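Local atomic coordinates of cytochrome C, class II (Shewanella frigidimarina, PDB entry 4ULV), a protein that carries a covalently attached heme c that binds diatomic gases, and probably takes part in electron transfer. Residues Y21-M26 and R44-V48. Coordinates in Å, arbitrary orientation, origin at the centre of the assembly. Residue numbers count along the deposited sequence, not the author numbering.
Sequences YNFGDM and RADNV
Two α-helical segments, 21-26 and 44-48, run roughly antiparallel: their axes cross at -147° and approach to 8.8 Å, with N22 opposite R44 (CA to CA 5.5 Å). R44 is the knob, set among Y21, N22, D25 and M26. With chi1 m, chi2 -145° and chi3 t, R44 NE makes a salt bridge to D25 OD2 (2.8 Å; D25 chi1 t), and R44 NH1 donates to N22 OD1 (3.0 Å). D25 OD1 also pairs with K34 in a salt bridge; N22 ND2 donates to L18 O. A water oxygen accepts from R44 NH2 (2.9 Å) and donates to D25 OD2 (2.7 Å), while Y21 CE2 lies over one guanidinium face, 3.7 Å from R44 NH1. A45 CB meets M26 CE at 3.6 Å. N47 ND2 brings a second hydrogen bond to N22 OD1 (3.1 Å), and V48, chi1 t, sets CG2 3.7 Å from N22 CB. The polar edge faces the second subunit, whose E57 salt-bridges R44 and hydrogen-bonds Y21 OH. Within this cytochrome c' four-helix bundle, F23 touches heme and stacks on F111 of helix 104-125; F23 and M26 pack on L95 of helix 78-98.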
loop_
_atom_site.group_PDB
_atom_site.type_symbol
_atom_site.label_atom_id
_atom_site.label_comp_id
_atom_site.label_asym_id
_atom_site.label_seq_id
_atom_site.Cartn_x
_atom_site.Cartn_y
_atom_site.Cartn_z
ATOM N N TYR A 21 -7.544 1.172 6.974
ATOM C CA TYR A 21 -8.637 1.785 6.234
ATOM C C TYR A 21 -9.414 0.733 5.419
ATOM O O TYR A 21 -10.633 0.729 5.425
ATOM C CB TYR A 21 -8.123 2.895 5.293
ATOM C CG TYR A 21 -9.164 3.501 4.407
ATOM C CD1 TYR A 21 -9.981 4.537 4.851
ATOM C CD2 TYR A 21 -9.411 2.959 3.127
ATOM C CE1 TYR A 21 -10.961 5.087 4.041
ATOM C CE2 TYR A 21 -10.404 3.496 2.304
ATOM C CZ TYR A 21 -11.196 4.532 2.783
ATOM O OH TYR A 21 -12.163 5.089 2.018
ATOM N N ASN A 22 -8.682 -0.130 4.754
ATOM C CA ASN A 22 -9.327 -1.119 3.922
ATOM C C ASN A 22 -10.002 -2.214 4.736
ATOM O O ASN A 22 -11.151 -2.544 4.458
ATOM C CB ASN A 22 -8.284 -1.685 2.918
ATOM C CG ASN A 22 -8.047 -0.754 1.745
ATOM O OD1 ASN A 22 -8.831 -0.744 0.816
ATOM N ND2 ASN A 22 -7.035 0.102 1.856
ATOM N N PHE A 23 -9.292 -2.686 5.747
ATOM C CA PHE A 23 -9.860 -3.718 6.611
ATOM C C PHE A 23 -11.080 -3.187 7.361
ATOM O O PHE A 23 -12.075 -3.913 7.595
ATOM C CB PHE A 23 -8.792 -4.184 7.593
ATOM C CG PHE A 23 -9.156 -5.448 8.353
ATOM C CD1 PHE A 23 -9.198 -6.646 7.703
ATOM C CD2 PHE A 23 -9.354 -5.434 9.703
ATOM C CE1 PHE A 23 -9.528 -7.820 8.340
ATOM C CE2 PHE A 23 -9.671 -6.583 10.369
ATOM C CZ PHE A 23 -9.737 -7.801 9.683
ATOM N N GLY A 24 -11.016 -1.945 7.804
ATOM C CA GLY A 24 -12.129 -1.270 8.480
ATOM C C GLY A 24 -13.371 -1.099 7.655
ATOM O O GLY A 24 -14.490 -1.323 8.090
ATOM N N ASP A 25 -13.154 -0.779 6.370
ATOM C CA ASP A 25 -14.284 -0.722 5.440
ATOM C C ASP A 25 -14.977 -2.046 5.259
ATOM O O ASP A 25 -16.219 -2.137 5.234
ATOM C CB ASP A 25 -13.899 -0.097 4.097
ATOM C CG ASP A 25 -15.110 0.285 3.283
ATOM O OD1 ASP A 25 -15.863 1.170 3.737
ATOM O OD2 ASP A 25 -15.292 -0.301 2.173
ATOM N N MET A 26 -14.164 -3.089 5.124
ATOM C CA MET A 26 -14.687 -4.428 4.993
ATOM C C MET A 26 -15.509 -4.779 6.258
ATOM O O MET A 26 -16.614 -5.324 6.158
ATOM C CB MET A 26 -13.519 -5.400 4.829
ATOM C CG MET A 26 -12.799 -5.183 3.500
ATOM S SD MET A 26 -11.178 -6.020 3.474
ATOM C CE MET A 26 -11.869 -7.562 3.346
ATOM N N ARG A 44 -11.035 -4.680 -1.713
ATOM C CA ARG A 44 -10.427 -4.315 -0.452
ATOM C C ARG A 44 -9.654 -5.451 0.146
ATOM O O ARG A 44 -8.572 -5.260 0.715
ATOM C CB ARG A 44 -11.423 -3.701 0.523
ATOM C CG ARG A 44 -11.925 -2.341 -0.011
ATOM C CD ARG A 44 -12.160 -1.408 1.078
ATOM N NE ARG A 44 -12.945 -0.306 0.674
ATOM C CZ ARG A 44 -12.448 0.791 0.116
ATOM N NH1 ARG A 44 -11.165 0.858 -0.158
ATOM N NH2 ARG A 44 -13.282 1.774 -0.155
ATOM N N ALA A 45 -10.212 -6.672 0.033
ATOM C CA ALA A 45 -9.465 -7.800 0.517
ATOM C C ALA A 45 -8.168 -7.990 -0.269
ATOM O O ALA A 45 -7.110 -8.320 0.305
ATOM C CB ALA A 45 -10.349 -9.078 0.416
ATOM N N ASP A 46 -8.216 -7.765 -1.576
ATOM C CA ASP A 46 -6.992 -7.848 -2.393
ATOM C C ASP A 46 -6.017 -6.723 -1.961
ATOM O O ASP A 46 -4.824 -6.975 -1.825
ATOM C CB ASP A 46 -7.353 -7.721 -3.872
ATOM C CG ASP A 46 -8.160 -8.929 -4.414
ATOM O OD1 ASP A 46 -7.896 -10.029 -3.928
ATOM O OD2 ASP A 46 -9.068 -8.749 -5.256
ATOM N N ASN A 47 -6.534 -5.527 -1.650
ATOM C CA ASN A 47 -5.673 -4.436 -1.122
ATOM C C ASN A 47 -4.989 -4.881 0.167
ATOM O O ASN A 47 -3.782 -4.723 0.368
ATOM C CB ASN A 47 -6.446 -3.205 -0.845
ATOM C CG ASN A 47 -6.922 -2.475 -2.094
ATOM O OD1 ASN A 47 -6.394 -2.739 -3.206
ATOM N ND2 ASN A 47 -7.818 -1.528 -1.973
ATOM N N VAL A 48 -5.783 -5.435 1.096
ATOM C CA VAL A 48 -5.187 -5.901 2.343
ATOM C C VAL A 48 -4.120 -6.990 2.156
ATOM O O VAL A 48 -3.066 -7.031 2.762
ATOM C CB VAL A 48 -6.296 -6.339 3.398
ATOM C CG1 VAL A 48 -5.666 -6.951 4.639
ATOM C CG2 VAL A 48 -7.148 -5.121 3.766
HETATM O O HOH W 1 -16.158 1.506 0.386
#